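Local coordinates for putative exported protein (Bacteroides fragilis NCTC 9343, PDB 3IEE), which is of unknown function but, as a mostly helical and probably exported protein, combines a DUF6845 region with a DUF3829-like C-terminal region, at residues E43-N47 with Y253-D259; L50-E54 with L129-Y134; G99-R104 with Q139-Y143; N110-Y114 with A126-L130; S184-L188 with I200-V204. One frame throughout, in Å; residues are numbered along the deposited sequence. Where two conformers were deposited one is given.

Contact 1 (E43-N47 with Y253-D259); sequences EKDVN and YSDADYD. With EDO (1,2-ethanediol), chain C.
K44 reaches from the start of helix 43-56 to the beginning of helix 255-268, bridging two antiparallel helices whose short segments run 13.2 Å apart at an angle of 173°. In this all-helical fold the contact joins the DUF6845 region to the DUF3829-like C-terminal region, and side chains and water do the spanning. CB of K44 starts toward the partner helix, and CG passes the hydroxyl of Y253 only loosely. CD then lies 3.7 Å from CE2 of Y258, obliquely to that ring. A bend at chi3 (97°) turns the chain so that CE comes to 3.7 Å from OD1 of D255, while NZ ends in a salt bridge with OD1 of D259 at 2.7 Å, using the syn lone pair of the carboxylate. The negative charge of D255 close by probably reinforces the hold on the ammonium group. OD1 of D255 is itself well occupied: the hydroxyl OH of Y253 donates to it at 2.6 Å, nearly along the C-O axis. A water that donates to the same oxygen links it to ND2 of N47, which also donates to the carbonyl of A190. S254, at the N-cap of the second helix, accepts from the backbone N of D257. A second water lies 2.6 Å from OH of Y258 and donates a weak bond to OE1 of E43, whose OE2 forms a salt bridge with K144. At the flank of the first helix, beside V46, O1 of an ethanediol molecule, probably from the crystallisation liquor, donates to OD1 of N47 at 3.0 Å.

Contact 2 (L50-E54 with L129-Y134); sequences LDYME and LLDVNY
The antiparallel face between helix 43-56 and helix 123-162 is built where L50, M53 and E54 meet L130, N133 and Y134. L50 inserts its two methyls beside the ring of Y134, CD1 standing 3.8 Å from ring atom CD1, while its CD2 also rests on CB of N133. One turn on, CB of selenomethionine M53 packs 3.8 Å from CD1 of L130. The segments run 10.8 Å apart and 164° from parallel, a pairing within the helical DUF6845 region in which large side chains fill the gap. The bend at chi3 of M53 (75°) carries its methyl CE over the backbone of L130, and SE comes to 3.6 Å from ND2 of N133, the two side chains crossing at about a right angle. That amide is held by helix 87-119: its ND2 donates to the carbonyl of F107 and its OD1 accepts from N110. At the side where H193 packs, E54 extends with CG against CD2 of L130. Its OE2 meets the hydroxyl OH of Y134 at the ring's edge, with carboxylate and ring planes 63° apart; the tyrosine donates, though the modelled separation of 2.3 Å is very short and its exact value doubtful.

Contact 3 (G99-R104 with Q139-Y143); sequences GLFQAR and QMSEY. With EDO (1,2-ethanediol), chain E.
The ring of Y143 lies flat on the backbone of G99 and L100, with C of G99 and N of L100 over one face, both offset toward the rim. CA of G99 makes a CH-pi contact on the same face, 3.9 Å from the ring centroid and 25° off the normal. Over the opposite face sits O2 of an ethanediol molecule, probably from the crystallisation liquor, which also donates to OE1 of E142; at the ring's edge is CB of A103. This is a close antiparallel pairing of helices 87-119 and 123-162, their segments 8.9 Å apart, and the small residues G99 and A103 let the ring settle directly against the first helix. A water 2.7 Å from O of G99 donates to that carbonyl and also hydrogen-bonds to OH of Y143. Deeper in, L100 has CG anti to its own backbone N (chi1 174°), which brings CD1 to 3.8 Å from CB of M140. Selenomethionine M140 continues between the helices: its CG lies 3.9 Å from CB of A103. R104 heads away, its guanidinium bound to the carbonyl of V70, so it is the aliphatic CG of R104 that meets CE of M140, at 4.0 Å.

Contact 4 (N110-Y114 with A126-L130); sequences NFDTY and AKKLL
A126 presents both its carbonyl and its methyl to the ring of Y114. O of A126 lies in the ring plane at its edge, 3.1 Å from CE1, a close carbon-to-oxygen approach to an atom that also accepts the helical bond from the backbone N of L130. CB of A126 touches the same CE1 at 3.6 Å. The tyrosine gets there because its CG is turned anti to the backbone N (chi1 173°), sending the ring across the gap, where its hydroxyl goes on to bond the carbonyl of M53 in helix 43-56. Helices 87-119 and 123-162 follow one another through a short connection and form an antiparallel helical hairpin. Near its turn the segments are 9.6 Å apart, and the CA atoms of Y114 and A126 are the nearest pair. After A126, the next residue to cross is L129, which wedges its branched end against the first helix. CD2 packs 3.4 Å from the carbonyl O of N110 and 3.6 Å from CB of T113, while CD1 faces the amide of N110, already engaged with N133, and lies 3.9 Å from its CG. The hydroxyl of T113 is taken up by the carbonyl of A109. Last, L130 brings CB to 3.9 Å from CE1 of Y114, obliquely to the ring, next to where A126 meets it.

Contact 5 (S184-L188 with I200-V204); sequences SILNL and IDLKV
OG of S184, hydrogen-bonded to Q145 OE1 of helix 123-162, lies 3.3 Å from CE of K203, so the serine hydroxyl borders the lysine chain while its polar bond goes to a third helix. K203 is bent at both chi2 (-64°) and chi3 (-83°), which folds its methylenes along the face of helix 169-189. The tip curls back to its own helix, where NZ forms a salt bridge with E206; buried as K203 is, that carboxylate probably balances its charge. The folded chain offers carbon to the partner helix at successive points: CB packs 3.6 Å from CG1 of I185, and CG lies 3.8 Å from CD1 of L188, a contact that is less certain because this leucine takes two conformations. I185 runs on past the lysine, its CD1 reaching CG2 of V204 at 4.0 Å. Nearer the connection, CB of L188 rests 3.9 Å from CG1 of I200. V244 of helix 224-247 closes over I185, I200 and V204. All six touching residues are buried, and the two segments, 9.7 Å apart and 169° from parallel, make the largely apolar seam of an antiparallel helical hairpin within the DUF3829-like C-terminal region.

From the N terminus, helix 43-56 opens contact 1 and then contact 2, which closes when the chain returns along helix 123-162. Before that, helix 87-119 has opened contact 3, so contacts 2 and 3 cross, their segments alternating in sequence. Contact 4, near the turn of the hairpin, is nested inside contact 3 and shares L129 and L130 with contact 2; these three tie together helices 43-56, 87-119 and 123-162. Contact 5 follows in series as a separate hairpin in the C-terminal region. Contact 1 closes last, at residues 253-259, enclosing all the others and joining the two regions; it touches contact 5 through Y258 and L186, and contact 3 through V46 and M140.

Contact 1 (E43-N47 with Y253-D259)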
# COMPACT_ATOMS: atom_id res chain seq x y z
N GLU A 43 2.38 -5.17 -6.30
CA GLU A 43 3.06 -4.22 -7.20
C GLU A 43 4.18 -4.89 -8.02
O GLU A 43 4.36 -4.57 -9.18
CB GLU A 43 3.65 -3.05 -6.42
CG GLU A 43 2.63 -2.14 -5.70
CD GLU A 43 1.97 -2.74 -4.44
OE1 GLU A 43 2.42 -3.79 -3.85
OE2 GLU A 43 0.99 -2.09 -4.04
N LYS A 44 4.97 -5.77 -7.40
CA LYS A 44 6.02 -6.44 -8.18
C LYS A 44 5.47 -7.38 -9.29
O LYS A 44 6.11 -7.49 -10.36
CB LYS A 44 7.03 -7.14 -7.25
CG LYS A 44 8.14 -6.15 -6.76
CD LYS A 44 9.05 -6.77 -5.69
CE LYS A 44 10.33 -7.34 -6.24
NZ LYS A 44 11.15 -7.83 -5.08
N ASP A 45 4.32 -8.02 -9.05
CA ASP A 45 3.65 -8.86 -10.05
C ASP A 45 3.14 -7.99 -11.19
O ASP A 45 3.30 -8.34 -12.37
CB ASP A 45 2.51 -9.68 -9.47
CG ASP A 45 2.99 -10.82 -8.56
OD1 ASP A 45 4.20 -10.96 -8.37
OD2 ASP A 45 2.14 -11.58 -8.04
N VAL A 46 2.53 -6.85 -10.85
CA VAL A 46 2.09 -5.95 -11.89
C VAL A 46 3.27 -5.44 -12.74
O VAL A 46 3.18 -5.42 -13.97
CB VAL A 46 1.28 -4.78 -11.29
CG1 VAL A 46 0.89 -3.75 -12.39
CG2 VAL A 46 0.01 -5.32 -10.55
N ASN A 47 4.37 -5.04 -12.09
CA ASN A 47 5.63 -4.66 -12.76
C ASN A 47 6.13 -5.76 -13.73
O ASN A 47 6.58 -5.47 -14.86
CB ASN A 47 6.75 -4.42 -11.73
CG ASN A 47 6.57 -3.14 -10.91
OD1 ASN A 47 5.71 -2.32 -11.22
ND2 ASN A 47 7.39 -2.97 -9.87
N TYR A 253 14.11 3.34 -10.62
CA TYR A 253 13.75 2.21 -9.77
C TYR A 253 14.73 1.03 -9.93
O TYR A 253 15.22 0.78 -11.04
CB TYR A 253 12.34 1.72 -10.21
CG TYR A 253 11.92 0.43 -9.52
CD1 TYR A 253 11.29 0.47 -8.30
CD2 TYR A 253 12.21 -0.81 -10.06
CE1 TYR A 253 10.90 -0.68 -7.65
CE2 TYR A 253 11.85 -1.96 -9.41
CZ TYR A 253 11.20 -1.90 -8.22
OH TYR A 253 10.85 -3.03 -7.53
N SER A 254 15.02 0.32 -8.84
CA SER A 254 15.61 -1.01 -8.97
C SER A 254 14.97 -1.94 -7.93
O SER A 254 14.58 -1.53 -6.85
CB SER A 254 17.13 -0.96 -8.86
OG SER A 254 17.57 -0.94 -7.50
N ASP A 255 14.80 -3.21 -8.29
CA ASP A 255 14.37 -4.18 -7.32
C ASP A 255 15.33 -4.22 -6.11
O ASP A 255 14.88 -4.44 -5.01
CB ASP A 255 14.30 -5.57 -7.98
CG ASP A 255 12.99 -5.82 -8.73
OD1 ASP A 255 12.02 -5.04 -8.62
OD2 ASP A 255 12.94 -6.86 -9.41
N ALA A 256 16.63 -4.00 -6.32
CA ALA A 256 17.58 -4.05 -5.18
C ALA A 256 17.23 -2.95 -4.16
O ALA A 256 17.32 -3.16 -2.93
CB ALA A 256 18.96 -3.89 -5.63
N ASP A 257 16.93 -1.76 -4.69
CA ASP A 257 16.52 -0.63 -3.84
C ASP A 257 15.19 -0.93 -3.15
O ASP A 257 15.07 -0.70 -1.95
CB ASP A 257 16.48 0.66 -4.66
CG ASP A 257 17.89 1.20 -4.99
OD1 ASP A 257 18.84 0.90 -4.25
OD2 ASP A 257 18.03 1.93 -5.97
N TYR A 258 14.22 -1.46 -3.89
CA TYR A 258 12.94 -1.80 -3.30
C TYR A 258 13.07 -2.78 -2.17
O TYR A 258 12.51 -2.61 -1.10
CB TYR A 258 11.96 -2.34 -4.34
CG TYR A 258 10.61 -2.71 -3.73
CD1 TYR A 258 9.61 -1.74 -3.51
CD2 TYR A 258 10.31 -4.02 -3.41
CE1 TYR A 258 8.38 -2.09 -3.00
CE2 TYR A 258 9.06 -4.37 -2.87
CZ TYR A 258 8.10 -3.39 -2.68
OH TYR A 258 6.88 -3.76 -2.10
N ASP A 259 13.86 -3.83 -2.43
CA ASP A 259 14.07 -4.88 -1.46
C ASP A 259 14.88 -4.33 -0.26
O ASP A 259 14.67 -4.75 0.87
CB ASP A 259 14.79 -6.02 -2.14
CG ASP A 259 13.92 -6.73 -3.19
OD1 ASP A 259 12.66 -6.53 -3.23
OD2 ASP A 259 14.54 -7.48 -3.97
C1 EDO C . 2.27 -1.51 -9.80
O1 EDO C . 3.58 -0.96 -9.57
C2 EDO C . 1.21 -0.39 -9.78
O2 EDO C . -0.11 -0.93 -9.96
O HOH W 1 4.65 -2.53 -2.47
O HOH W 2 9.66 -5.04 -10.18

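Contact 2 (L50-E54 with L129-Y134)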
# COMPACT_ATOMS: atom_id res chain seq x y z
N LEU A 50 3.94 -5.96 -16.87
CA LEU A 50 4.29 -4.88 -17.78
C LEU A 50 5.68 -5.09 -18.42
O LEU A 50 5.89 -4.82 -19.61
CB LEU A 50 4.25 -3.54 -17.06
CG LEU A 50 2.86 -3.03 -16.62
CD1 LEU A 50 3.10 -1.83 -15.65
CD2 LEU A 50 1.97 -2.62 -17.82
N ASP A 51 6.61 -5.58 -17.63
CA ASP A 51 7.96 -5.87 -18.13
C ASP A 51 7.92 -6.95 -19.23
O ASP A 51 8.59 -6.81 -20.26
CB ASP A 51 8.86 -6.35 -17.00
CG ASP A 51 9.38 -5.22 -16.11
OD1 ASP A 51 9.37 -4.07 -16.53
OD2 ASP A 51 9.87 -5.54 -15.01
N TYR A 52 7.17 -8.01 -18.98
CA TYR A 52 6.95 -9.08 -19.98
C TYR A 52 6.26 -8.55 -21.22
O TYR A 52 6.68 -8.84 -22.34
CB TYR A 52 6.13 -10.24 -19.39
CG TYR A 52 5.89 -11.38 -20.40
CD1 TYR A 52 6.92 -12.23 -20.80
CD2 TYR A 52 4.66 -11.53 -21.04
CE1 TYR A 52 6.72 -13.22 -21.74
CE2 TYR A 52 4.44 -12.51 -21.95
CZ TYR A 52 5.46 -13.35 -22.34
OH TYR A 52 5.23 -14.37 -23.24
N MSE A 53 5.21 -7.76 -21.06
CA MSE A 53 4.60 -7.11 -22.22
C MSE A 53 5.63 -6.36 -23.06
O MSE A 53 5.69 -6.56 -24.28
CB MSE A 53 3.43 -6.18 -21.80
CG MSE A 53 2.23 -6.94 -21.31
SE MSE A 53 0.87 -5.84 -20.54
CE MSE A 53 0.13 -5.08 -22.17
N GLU A 54 6.45 -5.52 -22.42
CA GLU A 54 7.48 -4.75 -23.13
C GLU A 54 8.46 -5.69 -23.85
O GLU A 54 8.78 -5.50 -25.03
CB GLU A 54 8.32 -3.89 -22.18
CG GLU A 54 7.61 -2.74 -21.51
CD GLU A 54 8.44 -2.09 -20.34
OE1 GLU A 54 9.33 -2.76 -19.74
OE2 GLU A 54 8.18 -0.90 -20.04
N LEU A 129 -2.36 -0.80 -26.48
CA LEU A 129 -2.83 -1.60 -25.34
C LEU A 129 -1.79 -1.66 -24.20
O LEU A 129 -2.16 -1.69 -23.03
CB LEU A 129 -3.24 -3.00 -25.78
CG LEU A 129 -4.49 -3.62 -25.17
CD1 LEU A 129 -5.70 -2.65 -25.15
CD2 LEU A 129 -4.83 -4.88 -25.89
N LEU A 130 -0.50 -1.61 -24.53
CA LEU A 130 0.54 -1.52 -23.51
C LEU A 130 0.39 -0.20 -22.79
O LEU A 130 0.41 -0.14 -21.56
CB LEU A 130 1.95 -1.67 -24.11
CG LEU A 130 3.17 -1.54 -23.19
CD1 LEU A 130 3.03 -2.39 -21.93
CD2 LEU A 130 4.50 -1.85 -23.87
N ASP A 131 0.21 0.87 -23.56
CA ASP A 131 0.06 2.20 -22.95
C ASP A 131 -1.19 2.27 -22.06
O ASP A 131 -1.16 2.86 -20.99
CB ASP A 131 0.08 3.31 -24.00
CG ASP A 131 1.46 3.54 -24.61
OD1 ASP A 131 2.49 3.21 -24.00
OD2 ASP A 131 1.50 4.09 -25.75
N VAL A 132 -2.27 1.67 -22.50
CA VAL A 132 -3.47 1.59 -21.68
C VAL A 132 -3.20 0.84 -20.38
O VAL A 132 -3.68 1.22 -19.31
CB VAL A 132 -4.57 0.86 -22.41
CG1 VAL A 132 -5.67 0.44 -21.51
CG2 VAL A 132 -5.13 1.76 -23.57
N ASN A 133 -2.42 -0.22 -20.44
CA ASN A 133 -2.11 -0.97 -19.22
C ASN A 133 -1.19 -0.25 -18.26
O ASN A 133 -1.34 -0.42 -17.05
CB ASN A 133 -1.60 -2.40 -19.53
CG ASN A 133 -2.71 -3.44 -19.52
OD1 ASN A 133 -3.89 -3.13 -19.69
ND2 ASN A 133 -2.34 -4.71 -19.36
N TYR A 134 -0.27 0.60 -18.76
CA TYR A 134 0.49 1.45 -17.85
C TYR A 134 -0.47 2.34 -17.06
O TYR A 134 -0.31 2.50 -15.84
CB TYR A 134 1.52 2.32 -18.55
CG TYR A 134 2.73 1.61 -19.11
CD1 TYR A 134 3.55 0.79 -18.31
CD2 TYR A 134 3.09 1.82 -20.44
CE1 TYR A 134 4.66 0.15 -18.85
CE2 TYR A 134 4.21 1.20 -21.00
CZ TYR A 134 4.99 0.38 -20.20
OH TYR A 134 6.10 -0.18 -20.81

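Contact 3 (G99-R104 with Q139-Y143)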
# COMPACT_ATOMS: atom_id res chain seq x y z
N GLY A 99 -14.09 0.37 -8.59
CA GLY A 99 -13.15 0.88 -9.59
C GLY A 99 -11.88 0.08 -9.68
O GLY A 99 -11.35 -0.18 -10.78
N LEU A 100 -11.34 -0.33 -8.54
CA LEU A 100 -10.17 -1.17 -8.50
C LEU A 100 -10.41 -2.52 -9.17
O LEU A 100 -9.61 -2.96 -10.04
CB LEU A 100 -9.75 -1.39 -7.02
CG LEU A 100 -8.60 -2.39 -6.84
CD1 LEU A 100 -7.38 -2.11 -7.72
CD2 LEU A 100 -8.19 -2.46 -5.39
N PHE A 101 -11.51 -3.18 -8.81
CA PHE A 101 -11.78 -4.51 -9.34
C PHE A 101 -11.99 -4.41 -10.86
O PHE A 101 -11.52 -5.27 -11.61
CB PHE A 101 -12.96 -5.19 -8.65
CG PHE A 101 -12.68 -5.64 -7.22
CD1 PHE A 101 -11.61 -6.47 -6.91
CD2 PHE A 101 -13.54 -5.28 -6.19
CE1 PHE A 101 -11.38 -6.88 -5.57
CE2 PHE A 101 -13.32 -5.67 -4.90
CZ PHE A 101 -12.24 -6.47 -4.57
N GLN A 102 -12.60 -3.32 -11.31
CA GLN A 102 -12.86 -3.10 -12.76
C GLN A 102 -11.55 -2.85 -13.51
O GLN A 102 -11.31 -3.46 -14.55
CB GLN A 102 -13.84 -1.94 -12.99
CG GLN A 102 -15.33 -2.32 -12.73
CD GLN A 102 -16.36 -1.20 -13.02
OE1 GLN A 102 -16.06 -0.22 -13.69
NE2 GLN A 102 -17.57 -1.37 -12.48
N ALA A 103 -10.68 -1.99 -12.96
CA ALA A 103 -9.39 -1.70 -13.59
C ALA A 103 -8.52 -2.94 -13.67
O ALA A 103 -7.85 -3.17 -14.68
CB ALA A 103 -8.66 -0.54 -12.91
N ARG A 104 -8.58 -3.78 -12.63
CA ARG A 104 -7.78 -4.98 -12.56
C ARG A 104 -8.26 -6.02 -13.59
O ARG A 104 -7.44 -6.62 -14.28
CB ARG A 104 -7.83 -5.53 -11.14
CG ARG A 104 -6.99 -6.73 -10.89
CD ARG A 104 -6.98 -7.07 -9.40
NE ARG A 104 -6.17 -8.27 -9.15
CZ ARG A 104 -6.62 -9.50 -9.31
NH1 ARG A 104 -7.87 -9.70 -9.68
NH2 ARG A 104 -5.83 -10.52 -9.06
N GLN A 139 -3.90 3.57 -12.01
CA GLN A 139 -5.25 3.67 -11.47
C GLN A 139 -5.44 2.68 -10.33
O GLN A 139 -5.98 3.07 -9.31
CB GLN A 139 -6.31 3.42 -12.51
CG GLN A 139 -6.42 4.59 -13.45
CD GLN A 139 -7.32 4.29 -14.64
OE1 GLN A 139 -7.11 4.83 -15.72
NE2 GLN A 139 -8.32 3.45 -14.43
N MSE A 140 -5.04 1.41 -10.55
CA MSE A 140 -5.16 0.34 -9.49
C MSE A 140 -4.48 0.82 -8.23
O MSE A 140 -5.04 0.77 -7.12
CB MSE A 140 -4.58 -1.00 -9.99
CG MSE A 140 -5.42 -1.64 -11.10
SE MSE A 140 -4.38 -3.04 -11.97
CE MSE A 140 -4.03 -4.09 -10.45
N SER A 141 -3.30 1.38 -8.40
CA SER A 141 -2.52 1.78 -7.25
C SER A 141 -3.14 2.99 -6.56
O SER A 141 -3.15 3.10 -5.35
CB SER A 141 -1.10 2.10 -7.68
OG SER A 141 -0.43 0.87 -7.89
N GLU A 142 -3.75 3.84 -7.36
CA GLU A 142 -4.42 5.03 -6.83
C GLU A 142 -5.67 4.67 -6.03
O GLU A 142 -5.91 5.19 -4.91
CB GLU A 142 -4.75 6.01 -7.95
CG GLU A 142 -3.56 6.85 -8.36
CD GLU A 142 -3.85 7.84 -9.49
OE1 GLU A 142 -4.93 7.74 -10.12
OE2 GLU A 142 -2.97 8.70 -9.77
N TYR A 143 -6.48 3.78 -6.58
CA TYR A 143 -7.66 3.31 -5.84
C TYR A 143 -7.27 2.68 -4.49
O TYR A 143 -7.90 2.94 -3.43
CB TYR A 143 -8.42 2.27 -6.64
CG TYR A 143 -9.22 2.76 -7.83
CD1 TYR A 143 -10.24 3.70 -7.66
CD2 TYR A 143 -9.01 2.21 -9.09
CE1 TYR A 143 -11.03 4.08 -8.72
CE2 TYR A 143 -9.76 2.62 -10.16
CZ TYR A 143 -10.76 3.54 -9.96
OH TYR A 143 -11.51 3.96 -11.03
C1 EDO E . -7.72 8.08 -8.08
O1 EDO E . -8.45 9.18 -7.52
C2 EDO E . -8.59 7.18 -8.96
O2 EDO E . -7.77 6.47 -9.91
O HOH W 3 -11.77 1.51 -12.84

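Contact 4 (N110-Y114 with A126-L130)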
# COMPACT_ATOMS: atom_id res chain seq x y z
N ASN A 110 -6.73 -7.16 -21.04
CA ASN A 110 -5.88 -6.47 -22.01
C ASN A 110 -4.57 -7.19 -22.27
O ASN A 110 -4.03 -7.08 -23.37
CB ASN A 110 -5.54 -5.04 -21.55
CG ASN A 110 -6.70 -4.10 -21.68
OD1 ASN A 110 -7.73 -4.40 -22.29
ND2 ASN A 110 -6.55 -2.92 -21.10
N PHE A 111 -4.04 -7.87 -21.26
CA PHE A 111 -2.81 -8.65 -21.42
C PHE A 111 -2.99 -9.75 -22.46
O PHE A 111 -2.16 -9.91 -23.34
CB PHE A 111 -2.39 -9.25 -20.05
CG PHE A 111 -1.18 -10.13 -20.11
CD1 PHE A 111 0.05 -9.61 -20.39
CD2 PHE A 111 -1.28 -11.49 -19.87
CE1 PHE A 111 1.17 -10.41 -20.46
CE2 PHE A 111 -0.15 -12.31 -19.91
CZ PHE A 111 1.08 -11.75 -20.19
N ASP A 112 -4.10 -10.48 -22.38
CA ASP A 112 -4.40 -11.51 -23.36
C ASP A 112 -4.55 -10.93 -24.77
O ASP A 112 -3.98 -11.42 -25.74
CB ASP A 112 -5.69 -12.24 -22.96
CG ASP A 112 -5.57 -13.03 -21.64
OD1 ASP A 112 -4.46 -13.26 -21.14
OD2 ASP A 112 -6.62 -13.41 -21.09
N THR A 113 -5.32 -9.86 -24.89
CA THR A 113 -5.52 -9.21 -26.18
C THR A 113 -4.22 -8.69 -26.79
O THR A 113 -4.00 -8.76 -28.01
CB THR A 113 -6.54 -8.06 -26.05
OG1 THR A 113 -7.67 -8.55 -25.32
CG2 THR A 113 -6.98 -7.56 -27.47
N TYR A 114 -3.35 -8.18 -25.93
CA TYR A 114 -2.03 -7.66 -26.35
C TYR A 114 -1.20 -8.76 -27.02
O TYR A 114 -0.58 -8.55 -28.06
CB TYR A 114 -1.29 -7.14 -25.12
CG TYR A 114 0.12 -6.73 -25.35
CD1 TYR A 114 0.42 -5.50 -25.87
CD2 TYR A 114 1.18 -7.60 -25.05
CE1 TYR A 114 1.73 -5.09 -26.07
CE2 TYR A 114 2.50 -7.22 -25.25
CZ TYR A 114 2.78 -5.96 -25.79
OH TYR A 114 4.07 -5.54 -26.01
N ALA A 126 -0.75 -3.31 -30.47
CA ALA A 126 -0.10 -3.80 -29.25
C ALA A 126 0.45 -2.62 -28.41
O ALA A 126 0.24 -2.58 -27.17
CB ALA A 126 1.02 -4.79 -29.59
N LYS A 127 1.16 -1.67 -29.05
CA LYS A 127 1.76 -0.55 -28.29
C LYS A 127 0.68 0.24 -27.58
O LYS A 127 0.84 0.63 -26.43
CB LYS A 127 2.61 0.38 -29.18
CG LYS A 127 2.77 1.84 -28.62
N LYS A 128 -0.45 0.45 -28.25
CA LYS A 128 -1.57 1.19 -27.65
C LYS A 128 -2.19 0.52 -26.41
O LYS A 128 -2.51 1.19 -25.41
CB LYS A 128 -2.66 1.46 -28.69
CG LYS A 128 -2.22 2.44 -29.80
CD LYS A 128 -3.10 2.38 -31.06
CE LYS A 128 -4.60 2.44 -30.74
NZ LYS A 128 -5.42 2.43 -31.99
N LEU A 129 -2.36 -0.80 -26.48
CA LEU A 129 -2.83 -1.60 -25.34
C LEU A 129 -1.79 -1.66 -24.20
O LEU A 129 -2.16 -1.69 -23.03
CB LEU A 129 -3.24 -3.00 -25.78
CG LEU A 129 -4.49 -3.62 -25.17
CD1 LEU A 129 -5.70 -2.65 -25.15
CD2 LEU A 129 -4.83 -4.88 -25.89
N LEU A 130 -0.50 -1.61 -24.53
CA LEU A 130 0.54 -1.52 -23.51
C LEU A 130 0.39 -0.20 -22.79
O LEU A 130 0.41 -0.14 -21.56
CB LEU A 130 1.95 -1.67 -24.11
CG LEU A 130 3.17 -1.54 -23.19
CD1 LEU A 130 3.03 -2.39 -21.93
CD2 LEU A 130 4.50 -1.85 -23.87

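Contact 5 (S184-L188 with I200-V204)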
# COMPACT_ATOMS: atom_id res chain seq x y z
N SER A 184 3.00 2.77 2.65
CA SER A 184 2.52 3.66 1.58
C SER A 184 3.70 4.11 0.69
O SER A 184 3.61 4.21 -0.55
CB SER A 184 1.82 4.88 2.17
OG SER A 184 1.22 5.56 1.12
N ILE A 185 4.82 4.42 1.35
CA ILE A 185 6.01 4.83 0.62
C ILE A 185 6.55 3.68 -0.24
O ILE A 185 6.91 3.85 -1.44
CB ILE A 185 7.12 5.33 1.59
CG1 ILE A 185 6.70 6.68 2.22
CG2 ILE A 185 8.51 5.34 0.87
CD1 ILE A 185 7.47 7.13 3.48
N LEU A 186 6.59 2.48 0.34
CA LEU A 186 6.99 1.26 -0.43
C LEU A 186 6.11 1.05 -1.68
O LEU A 186 6.62 0.81 -2.79
CB LEU A 186 6.95 0.02 0.45
CG LEU A 186 8.02 -0.04 1.57
CD1 LEU A 186 7.72 -1.23 2.46
CD2 LEU A 186 9.42 -0.07 1.00
N ASN A 187 4.81 1.15 -1.48
CA ASN A 187 3.84 0.97 -2.59
C ASN A 187 4.00 2.00 -3.71
O ASN A 187 3.81 1.68 -4.90
CB ASN A 187 2.37 0.95 -2.08
CG ASN A 187 2.08 -0.19 -1.10
OD1 ASN A 187 2.83 -1.16 -1.00
ND2 ASN A 187 1.00 -0.04 -0.35
N LEU A 188 4.34 3.25 -3.36
CA LEU A 188 4.67 4.27 -4.38
C LEU A 188 5.98 3.96 -5.06
O LEU A 188 6.10 4.05 -6.29
CB LEU A 188 4.73 5.70 -3.81
CG LEU A 188 3.47 6.40 -3.31
CD1 LEU A 188 3.85 7.53 -2.30
CD2 LEU A 188 2.58 6.95 -4.45
N ILE A 200 6.48 10.60 -3.32
CA ILE A 200 7.35 9.89 -2.35
C ILE A 200 7.94 10.92 -1.37
O ILE A 200 7.91 10.73 -0.15
CB ILE A 200 8.46 9.14 -3.04
CG1 ILE A 200 7.88 7.98 -3.85
CG2 ILE A 200 9.54 8.63 -1.98
CD1 ILE A 200 8.83 7.40 -4.85
N ASP A 201 8.40 12.05 -1.89
CA ASP A 201 8.99 13.06 -0.99
C ASP A 201 7.97 13.60 0.02
O ASP A 201 8.32 13.87 1.19
CB ASP A 201 9.61 14.19 -1.79
CG ASP A 201 10.70 13.72 -2.73
OD1 ASP A 201 11.28 12.64 -2.54
OD2 ASP A 201 11.03 14.48 -3.68
N LEU A 202 6.73 13.77 -0.42
CA LEU A 202 5.66 14.28 0.42
C LEU A 202 5.40 13.28 1.54
O LEU A 202 5.27 13.65 2.73
CB LEU A 202 4.39 14.43 -0.43
CG LEU A 202 3.23 15.17 0.21
CD1 LEU A 202 3.62 16.58 0.68
CD2 LEU A 202 2.11 15.25 -0.83
N LYS A 203 5.34 12.00 1.19
CA LYS A 203 5.09 10.99 2.21
C LYS A 203 6.28 10.83 3.18
O LYS A 203 6.06 10.54 4.37
CB LYS A 203 4.74 9.64 1.58
CG LYS A 203 3.44 9.63 0.79
CD LYS A 203 2.21 9.90 1.64
CE LYS A 203 1.70 8.63 2.34
NZ LYS A 203 0.40 8.88 3.07
N VAL A 204 7.51 11.00 2.70
CA VAL A 204 8.69 11.02 3.57
C VAL A 204 8.63 12.19 4.54
O VAL A 204 8.95 12.08 5.75
CB VAL A 204 10.00 11.04 2.77
CG1 VAL A 204 11.17 11.33 3.71
CG2 VAL A 204 10.15 9.72 2.00